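Alternansucrase (Leuconostoc mesenteroides, PDB 6HVG) is a large multidomain protein of glycoside hydrolase family 70, built around a TIM-type barrel and carrying choline-binding-type repeats near both ends of the chain. Local coordinates at residues G860-A865 / L881-F886; Q908-I913 / L1004-P1009; L940-V945 / V1008-S1013. All blocks are in the same frame, centred on the assembly; numbering follows the deposited sequence.

Contact 1 (G860-A865 / L881-F886); sequences GGQTMA and LTSVRF
Gln862 to Ala865 and Leu881 to Arg885 form neighbouring antiparallel strands, consecutive in the chain and joined by a connection of about fifteen residues, in the all-beta region consistent with domain C of family 70. The short strand axes approach to 4.8 Å with their directions 174° apart. Two hydrogen-bonded pairs set the register. Thr863 and Val884 exchange both backbone bonds, with Val884 N 3.1 Å from Thr863 O; Ala865 and Thr882 do the same, with Thr882 N 2.8 Å from Ala865 O.

Side chains divide between the faces. On that of Gln862 and Ser883, the Gln862 chain leaves with CG anti to the backbone N (chi1 180°) and runs on extended. Its terminal amide therefore reaches diagonally past its own partner Arg885 to Ser883, the partner of Met864, and NE2 donates to Ser883 OG at 3.0 Å, the hydroxyl lying close to the amide plane. Further along, Met864 CG meets Leu881 CD1 at 4.0 Å. The other face holds Thr863 and Val884 side by side, while Thr863 CG2 comes to the edge of the Phe886 ring, 3.7 Å from CZ.

Arg885, the non-hydrogen-bonded partner of Gln862, bends at its second and third torsions, and its NE reaches past the end of the ladder to donate to Gly860 O at 2.8 Å and 164°, arriving above the carbonyl plane although the oxygen lies in the guanidinium plane; NH2 adds a weak bond to the same oxygen.

Arg885 NH1 continues to Thr816 O, while the Gln862 amide is held by Lys818 N at OE1 and Asn817 OD1 at NE2, tying this face to the segment just after helix 807-814. Strand 735-736 flanks 862-866, strand 910-915 pairs with the far edge of 881-885, and Leu930 of strand 927-931 packs on Thr882 and Val884.

Contact 2 (Q908-I913 / L1004-P1009); sequences QGIGVI and LGVWVP
An inner antiparallel pair of the domain C-like sheet joins Ile910 to Ile913 with Leu1004 to Pro1009, strands separated by about ninety residues that include several other strands. Four backbone bonds demonstrate the register. Gly911 and Trp1007 bond both ways, Trp1007 N lying 2.8 Å from Gly911 O, and Ile913 and Gly1005 do likewise, Gly1005 N being 2.8 Å from Ile913 O.

In each of these pairs one partner is a glycine, so Trp1007 and Ile913 stand on their shared face without a side chain directly across. The indole meets Phe974 and Phe980 edge-to-face. The opposite face is aliphatic: Ile910 has CG1 anti to the backbone N (chi1 -170°), which carries CD1 obliquely onto Val1006 CG1 at 3.6 Å. Ile910 CG1 also lies alongside Val1008 CG1, 4.0 Å away, and Val912 CG2 sits 4.1 Å from the same Val1006 methyl. Helices 807-814 and 844-857 pack against this side.

At the end, Pro1009 has no N-H to offer; its CD and CG carbons turn to Gly909 O and Gln908 O. Cohesion across the contact thus rests on main-chain bonds and buried hydrocarbon, with no side-chain polar bond between the strands.

Contact 3 (L940-V945 / V1008-S1013); sequences LYRALV and VPVGAS
Leu940 to Arg942 run antiparallel to Val1008 to Val1010 in a short ladder of the same domain C-like sheet. Arg942 and Val1008 form its hydrogen-bonded pair: Arg942 N to Val1008 O measures 2.7 Å, and Val1008 N returns to Arg942 O at 2.8 Å. Just past the end of strand 1003-1009, Val1010 N still donates to Leu940 O at 3.2 Å. Further along, Leu944 and Val945 both face Val1006, a classic beta bulge where the chain turns a corner.

The Tyr941 and Pro1009 side chains run side by side, Pro1009 lying over one face of the ring: its CB is 4.2 Å from the centroid and 23° off the normal, a CH-pi contact. Next to it, Val1010 is wedged between Leu940 and Arg942: CG2 approaches Leu940 CB, and CG1 lies 3.6 Å from Arg942 CB.

Arg942 places CG between the backbone N and carbonyl carbon (chi1 65°), then bends at its second torsion to lie beside Val1008. Its NE forms a salt bridge with Asp958 OD1, while Asp958 OD2 accepts from Gly1011 N; NH1 also donates to Tyr955 O. The guanidinium is further fixed by NH1 bonding Ala943 O at 3.1 Å, while Val1008 CG2 sits over one of its faces.

Overall arrangement
The three contacts step across one antiparallel sheet. Contacts 1 and 2, with centres about 9 Å apart, are joined where strand 881-885 pairs with strand 910-915, through Ser883 O to Val912 N and Arg885 O to Ile910 N. Contacts 2 and 3, with centres about 8 Å apart, share Val1008 and Pro1009, using strand 1003-1009 from its two edges; contacts 1 and 3 do not touch. All three are largely buried, contact 2 wholly so, and its side chains meet through hydrocarbon alone. Contact 1 adds side-chain amide, hydroxyl and guanidinium bonds. Contact 3 adds an arginine whose charge is met by Asp958, outside both segments, and its segment 1008-1013 runs on to exposed residues.

Contact 1 (G860-A865 / L881-F886)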
loop_
_atom_site.group_PDB
_atom_site.type_symbol
_atom_site.label_atom_id
_atom_site.label_comp_id
_atom_site.label_asym_id
_atom_site.label_seq_id
_atom_site.Cartn_x
_atom_site.Cartn_y
_atom_site.Cartn_z
ATOM N N GLY A 860 -42.354 0.853 4.689
ATOM C CA GLY A 860 -42.774 1.027 6.059
ATOM C C GLY A 860 -41.645 0.960 7.051
ATOM O O GLY A 860 -40.469 0.878 6.701
ATOM N N GLY A 861 -42.017 0.973 8.318
ATOM C CA GLY A 861 -41.054 0.984 9.396
ATOM C C GLY A 861 -40.245 -0.294 9.479
ATOM O O GLY A 861 -40.534 -1.272 8.784
ATOM N N GLN A 862 -39.231 -0.287 10.336
ATOM C CA GLN A 862 -38.382 -1.460 10.528
ATOM C C GLN A 862 -38.230 -1.793 11.991
ATOM O O GLN A 862 -38.331 -0.913 12.852
ATOM C CB GLN A 862 -37.008 -1.224 9.911
ATOM C CG GLN A 862 -36.042 -2.385 10.057
ATOM C CD GLN A 862 -34.807 -2.236 9.196
ATOM O OE1 GLN A 862 -34.528 -1.163 8.669
ATOM N NE2 GLN A 862 -34.108 -3.349 8.985
ATOM N N THR A 863 -38.025 -3.079 12.266
ATOM C CA THR A 863 -37.485 -3.519 13.557
ATOM C C THR A 863 -36.376 -4.510 13.294
ATOM O O THR A 863 -36.267 -5.088 12.213
ATOM C CB THR A 863 -38.496 -4.223 14.485
ATOM O OG1 THR A 863 -39.032 -5.377 13.827
ATOM C CG2 THR A 863 -39.623 -3.284 14.909
ATOM N N MET A 864 -35.542 -4.665 14.305
ATOM C CA MET A 864 -34.413 -5.547 14.246
ATOM C C MET A 864 -34.141 -5.995 15.679
ATOM O O MET A 864 -34.116 -5.176 16.610
ATOM C CB MET A 864 -33.204 -4.842 13.629
ATOM C CG MET A 864 -32.091 -5.778 13.206
ATOM S SD MET A 864 -30.634 -4.934 12.504
ATOM C CE MET A 864 -31.214 -4.585 10.863
ATOM N N ALA A 865 -33.969 -7.303 15.846
ATOM C CA ALA A 865 -33.750 -7.921 17.149
ATOM C C ALA A 865 -32.885 -9.156 16.950
ATOM O O ALA A 865 -32.638 -9.575 15.823
ATOM C CB ALA A 865 -35.071 -8.307 17.788
ATOM N N LEU A 881 -30.699 -13.309 14.013
ATOM C CA LEU A 881 -31.191 -11.934 13.849
ATOM C C LEU A 881 -32.527 -11.913 13.112
ATOM O O LEU A 881 -32.685 -12.585 12.108
ATOM C CB LEU A 881 -30.161 -11.078 13.103
ATOM C CG LEU A 881 -30.539 -9.625 12.768
ATOM C CD1 LEU A 881 -29.390 -8.672 13.048
ATOM C CD2 LEU A 881 -30.949 -9.489 11.319
ATOM N N THR A 882 -33.471 -11.137 13.627
ATOM C CA THR A 882 -34.775 -11.019 13.020
ATOM C C THR A 882 -35.059 -9.581 12.611
ATOM O O THR A 882 -35.126 -8.691 13.450
ATOM C CB THR A 882 -35.882 -11.543 13.955
ATOM O OG1 THR A 882 -35.803 -10.906 15.232
ATOM C CG2 THR A 882 -35.740 -13.037 14.127
ATOM N N SER A 883 -35.207 -9.376 11.305
ATOM C CA SER A 883 -35.443 -8.048 10.714
ATOM C C SER A 883 -36.746 -8.072 9.948
ATOM O O SER A 883 -36.962 -8.964 9.124
ATOM C CB SER A 883 -34.299 -7.634 9.772
ATOM O OG SER A 883 -34.462 -6.312 9.284
ATOM N N VAL A 884 -37.594 -7.081 10.215
ATOM C CA VAL A 884 -38.941 -7.003 9.671
ATOM C C VAL A 884 -39.190 -5.637 9.063
ATOM O O VAL A 884 -38.695 -4.659 9.580
ATOM C CB VAL A 884 -40.013 -7.214 10.775
ATOM C CG1 VAL A 884 -41.414 -6.962 10.234
ATOM C CG2 VAL A 884 -39.894 -8.617 11.370
ATOM N N ARG A 885 -39.936 -5.586 7.964
ATOM C CA ARG A 885 -40.519 -4.353 7.444
ATOM C C ARG A 885 -42.047 -4.560 7.389
ATOM O O ARG A 885 -42.507 -5.612 6.976
ATOM C CB ARG A 885 -39.965 -4.003 6.045
ATOM C CG ARG A 885 -38.512 -3.483 5.986
ATOM C CD ARG A 885 -38.252 -2.120 6.695
ATOM N NE ARG A 885 -38.575 -0.943 5.886
ATOM C CZ ARG A 885 -37.869 -0.540 4.829
ATOM N NH1 ARG A 885 -36.778 -1.183 4.427
ATOM N NH2 ARG A 885 -38.260 0.530 4.153
ATOM N N PHE A 886 -42.829 -3.537 7.739
ATOM C CA PHE A 886 -44.279 -3.673 7.920
ATOM C C PHE A 886 -45.230 -3.434 6.720
ATOM O O PHE A 886 -46.293 -4.042 6.679
ATOM C CB PHE A 886 -44.721 -2.768 9.061
ATOM C CG PHE A 886 -44.005 -3.020 10.345
ATOM C CD1 PHE A 886 -44.140 -4.232 11.007
ATOM C CD2 PHE A 886 -43.179 -2.051 10.888
ATOM C CE1 PHE A 886 -43.475 -4.472 12.201
ATOM C CE2 PHE A 886 -42.514 -2.281 12.084
ATOM C CZ PHE A 886 -42.664 -3.501 12.745
#

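Contact 2 (Q908-I913 / L1004-P1009)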
loop_
_atom_site.group_PDB
_atom_site.type_symbol
_atom_site.label_atom_id
_atom_site.label_comp_id
_atom_site.label_asym_id
_atom_site.label_seq_id
_atom_site.Cartn_x
_atom_site.Cartn_y
_atom_site.Cartn_z
ATOM N N GLN A 908 -47.835 -6.129 1.689
ATOM C CA GLN A 908 -46.448 -5.664 1.660
ATOM C C GLN A 908 -45.766 -6.100 2.980
ATOM O O GLN A 908 -46.382 -6.794 3.796
ATOM C CB GLN A 908 -46.409 -4.143 1.489
ATOM C CG GLN A 908 -46.842 -3.677 0.132
ATOM C CD GLN A 908 -46.859 -2.173 -0.019
ATOM O OE1 GLN A 908 -46.554 -1.429 0.903
ATOM N NE2 GLN A 908 -47.196 -1.718 -1.219
ATOM N N GLY A 909 -44.515 -5.695 3.170
ATOM C CA GLY A 909 -43.732 -6.087 4.315
ATOM C C GLY A 909 -42.956 -7.362 4.044
ATOM O O GLY A 909 -43.277 -8.109 3.128
ATOM N N ILE A 910 -41.926 -7.608 4.848
ATOM C CA ILE A 910 -41.038 -8.742 4.648
ATOM C C ILE A 910 -40.411 -9.161 5.983
ATOM O O ILE A 910 -40.297 -8.342 6.893
ATOM C CB ILE A 910 -39.947 -8.381 3.613
ATOM C CG1 ILE A 910 -39.152 -9.609 3.184
ATOM C CG2 ILE A 910 -38.988 -7.344 4.166
ATOM C CD1 ILE A 910 -38.329 -9.403 1.911
ATOM N N GLY A 911 -40.039 -10.437 6.096
ATOM C CA GLY A 911 -39.408 -10.962 7.300
ATOM C C GLY A 911 -38.099 -11.637 6.956
ATOM O O GLY A 911 -38.051 -12.492 6.070
ATOM N N VAL A 912 -37.026 -11.233 7.628
ATOM C CA VAL A 912 -35.698 -11.794 7.375
ATOM C C VAL A 912 -35.090 -12.361 8.662
ATOM O O VAL A 912 -35.073 -11.692 9.698
ATOM C CB VAL A 912 -34.759 -10.763 6.779
ATOM C CG1 VAL A 912 -33.399 -11.388 6.473
ATOM C CG2 VAL A 912 -35.375 -10.197 5.521
ATOM N N ILE A 913 -34.645 -13.618 8.572
ATOM C CA ILE A 913 -33.954 -14.312 9.639
ATOM C C ILE A 913 -32.577 -14.716 9.122
ATOM O O ILE A 913 -32.479 -15.352 8.069
ATOM C CB ILE A 913 -34.715 -15.578 10.069
ATOM C CG1 ILE A 913 -36.170 -15.231 10.410
ATOM C CG2 ILE A 913 -34.022 -16.218 11.268
ATOM C CD1 ILE A 913 -37.056 -16.443 10.546
ATOM N N LEU A 1004 -30.436 -18.631 6.706
ATOM C CA LEU A 1004 -31.173 -17.553 6.032
ATOM C C LEU A 1004 -32.596 -17.982 5.702
ATOM O O LEU A 1004 -32.814 -18.944 4.953
ATOM C CB LEU A 1004 -30.477 -17.138 4.740
ATOM C CG LEU A 1004 -31.141 -16.042 3.910
ATOM C CD1 LEU A 1004 -31.288 -14.774 4.719
ATOM C CD2 LEU A 1004 -30.349 -15.776 2.630
ATOM N N GLY A 1005 -33.567 -17.263 6.258
ATOM C CA GLY A 1005 -34.984 -17.441 5.897
ATOM C C GLY A 1005 -35.642 -16.088 5.639
ATOM O O GLY A 1005 -35.517 -15.167 6.449
ATOM N N VAL A 1006 -36.318 -15.958 4.504
ATOM C CA VAL A 1006 -37.056 -14.757 4.189
ATOM C C VAL A 1006 -38.495 -15.120 3.859
ATOM O O VAL A 1006 -38.748 -16.039 3.078
ATOM C CB VAL A 1006 -36.451 -13.993 3.004
ATOM C CG1 VAL A 1006 -37.171 -12.659 2.821
ATOM C CG2 VAL A 1006 -34.970 -13.750 3.232
ATOM N N TRP A 1007 -39.435 -14.372 4.444
ATOM C CA TRP A 1007 -40.849 -14.649 4.301
ATOM C C TRP A 1007 -41.606 -13.399 3.848
ATOM O O TRP A 1007 -41.331 -12.264 4.289
ATOM C CB TRP A 1007 -41.407 -15.154 5.622
ATOM C CG TRP A 1007 -40.883 -16.503 5.975
ATOM C CD1 TRP A 1007 -39.693 -16.787 6.525
ATOM C CD2 TRP A 1007 -41.553 -17.747 5.808
ATOM N NE1 TRP A 1007 -39.561 -18.141 6.713
ATOM C CE2 TRP A 1007 -40.698 -18.750 6.271
ATOM C CE3 TRP A 1007 -42.791 -18.110 5.295
ATOM C CZ2 TRP A 1007 -41.037 -20.092 6.240
ATOM C CZ3 TRP A 1007 -43.133 -19.451 5.269
ATOM C CH2 TRP A 1007 -42.263 -20.422 5.741
ATOM N N VAL A 1008 -42.571 -13.610 2.967
ATOM C CA VAL A 1008 -43.365 -12.530 2.430
ATOM C C VAL A 1008 -44.844 -12.901 2.522
ATOM O O VAL A 1008 -45.185 -14.081 2.535
ATOM C CB VAL A 1008 -42.964 -12.211 0.958
ATOM C CG1 VAL A 1008 -41.500 -11.787 0.867
ATOM C CG2 VAL A 1008 -43.232 -13.398 0.028
ATOM N N PRO A 1009 -45.728 -11.894 2.559
ATOM C CA PRO A 1009 -47.138 -12.207 2.572
ATOM C C PRO A 1009 -47.627 -12.770 1.249
ATOM O O PRO A 1009 -47.261 -12.237 0.196
ATOM C CB PRO A 1009 -47.822 -10.850 2.848
ATOM C CG PRO A 1009 -46.772 -9.826 2.916
ATOM C CD PRO A 1009 -45.458 -10.448 2.608
#

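Contact 3 (L940-V945 / V1008-S1013)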
loop_
_atom_site.group_PDB
_atom_site.type_symbol
_atom_site.label_atom_id
_atom_site.label_comp_id
_atom_site.label_asym_id
_atom_site.label_seq_id
_atom_site.Cartn_x
_atom_site.Cartn_y
_atom_site.Cartn_z
ATOM N N LEU A 940 -51.560 -15.155 6.099
ATOM C CA LEU A 940 -50.738 -16.229 5.571
ATOM C C LEU A 940 -49.510 -15.641 4.936
ATOM O O LEU A 940 -49.604 -14.693 4.135
ATOM C CB LEU A 940 -51.502 -17.046 4.536
ATOM C CG LEU A 940 -50.916 -18.424 4.220
ATOM C CD1 LEU A 940 -51.050 -19.348 5.426
ATOM C CD2 LEU A 940 -51.588 -19.071 3.022
ATOM N N TYR A 941 -48.358 -16.193 5.304
ATOM C CA TYR A 941 -47.073 -15.790 4.740
ATOM C C TYR A 941 -46.414 -16.990 4.027
ATOM O O TYR A 941 -46.638 -18.132 4.397
ATOM C CB TYR A 941 -46.160 -15.242 5.843
ATOM C CG TYR A 941 -46.419 -13.799 6.199
ATOM C CD1 TYR A 941 -47.511 -13.433 6.967
ATOM C CD2 TYR A 941 -45.570 -12.794 5.767
ATOM C CE1 TYR A 941 -47.754 -12.111 7.274
ATOM C CE2 TYR A 941 -45.804 -11.469 6.079
ATOM C CZ TYR A 941 -46.904 -11.137 6.831
ATOM O OH TYR A 941 -47.123 -9.813 7.117
ATOM N N ARG A 942 -45.634 -16.708 2.984
ATOM C CA ARG A 942 -44.886 -17.737 2.262
ATOM C C ARG A 942 -43.422 -17.375 2.110
ATOM O O ARG A 942 -43.070 -16.206 2.020
ATOM C CB ARG A 942 -45.484 -17.984 0.874
ATOM C CG ARG A 942 -45.419 -16.826 -0.126
ATOM C CD ARG A 942 -44.163 -16.838 -0.973
ATOM N NE ARG A 942 -44.227 -15.877 -2.078
ATOM C CZ ARG A 942 -43.251 -15.696 -2.966
ATOM N NH1 ARG A 942 -42.099 -16.365 -2.864
ATOM N NH2 ARG A 942 -43.402 -14.845 -3.971
ATOM N N ALA A 943 -42.572 -18.392 2.087
ATOM C CA ALA A 943 -41.136 -18.197 1.970
ATOM C C ALA A 943 -40.736 -17.669 0.605
ATOM O O ALA A 943 -41.261 -18.095 -0.397
ATOM C CB ALA A 943 -40.413 -19.514 2.258
ATOM N N LEU A 944 -39.821 -16.711 0.607
ATOM C CA LEU A 944 -39.159 -16.251 -0.599
ATOM C C LEU A 944 -37.833 -17.006 -0.804
ATOM O O LEU A 944 -37.454 -17.346 -1.929
ATOM C CB LEU A 944 -38.877 -14.752 -0.472
ATOM C CG LEU A 944 -38.306 -14.043 -1.701
ATOM C CD1 LEU A 944 -39.405 -13.789 -2.734
ATOM C CD2 LEU A 944 -37.663 -12.735 -1.285
ATOM N N VAL A 945 -37.167 -17.295 0.306
ATOM C CA VAL A 945 -35.816 -17.815 0.320
ATOM C C VAL A 945 -35.626 -18.617 1.613
ATOM O O VAL A 945 -35.894 -18.099 2.703
ATOM C CB VAL A 945 -34.829 -16.624 0.233
ATOM C CG1 VAL A 945 -33.536 -16.862 1.009
ATOM C CG2 VAL A 945 -34.532 -16.288 -1.226
ATOM N N VAL A 1008 -42.571 -13.610 2.967
ATOM C CA VAL A 1008 -43.365 -12.530 2.430
ATOM C C VAL A 1008 -44.844 -12.901 2.522
ATOM O O VAL A 1008 -45.185 -14.081 2.535
ATOM C CB VAL A 1008 -42.964 -12.211 0.958
ATOM C CG1 VAL A 1008 -41.500 -11.787 0.867
ATOM C CG2 VAL A 1008 -43.232 -13.398 0.028
ATOM N N PRO A 1009 -45.728 -11.894 2.559
ATOM C CA PRO A 1009 -47.138 -12.207 2.572
ATOM C C PRO A 1009 -47.627 -12.770 1.249
ATOM O O PRO A 1009 -47.261 -12.237 0.196
ATOM C CB PRO A 1009 -47.822 -10.850 2.848
ATOM C CG PRO A 1009 -46.772 -9.826 2.916
ATOM C CD PRO A 1009 -45.458 -10.448 2.608
ATOM N N VAL A 1010 -48.466 -13.814 1.313
ATOM C CA VAL A 1010 -49.111 -14.342 0.127
ATOM C C VAL A 1010 -50.160 -13.370 -0.332
ATOM O O VAL A 1010 -50.667 -12.596 0.465
ATOM C CB VAL A 1010 -49.787 -15.718 0.338
ATOM C CG1 VAL A 1010 -48.844 -16.683 1.031
ATOM C CG2 VAL A 1010 -51.084 -15.592 1.103
ATOM N N GLY A 1011 -50.495 -13.452 -1.617
ATOM C CA GLY A 1011 -51.529 -12.620 -2.223
ATOM C C GLY A 1011 -51.017 -11.333 -2.831
ATOM O O GLY A 1011 -51.798 -10.428 -3.116
ATOM N N ALA A 1012 -49.703 -11.238 -3.019
ATOM C CA ALA A 1012 -49.110 -10.057 -3.631
ATOM C C ALA A 1012 -49.416 -10.003 -5.125
ATOM O O ALA A 1012 -49.109 -10.935 -5.861
ATOM C CB ALA A 1012 -47.603 -10.050 -3.402
ATOM N N SER A 1013 -50.013 -8.901 -5.559
ATOM C CA SER A 1013 -50.297 -8.664 -6.977
ATOM C C SER A 1013 -49.035 -8.771 -7.848
ATOM O O SER A 1013 -47.937 -8.582 -7.354
ATOM C CB SER A 1013 -50.913 -7.275 -7.138
ATOM O OG SER A 1013 -50.872 -6.856 -8.481
#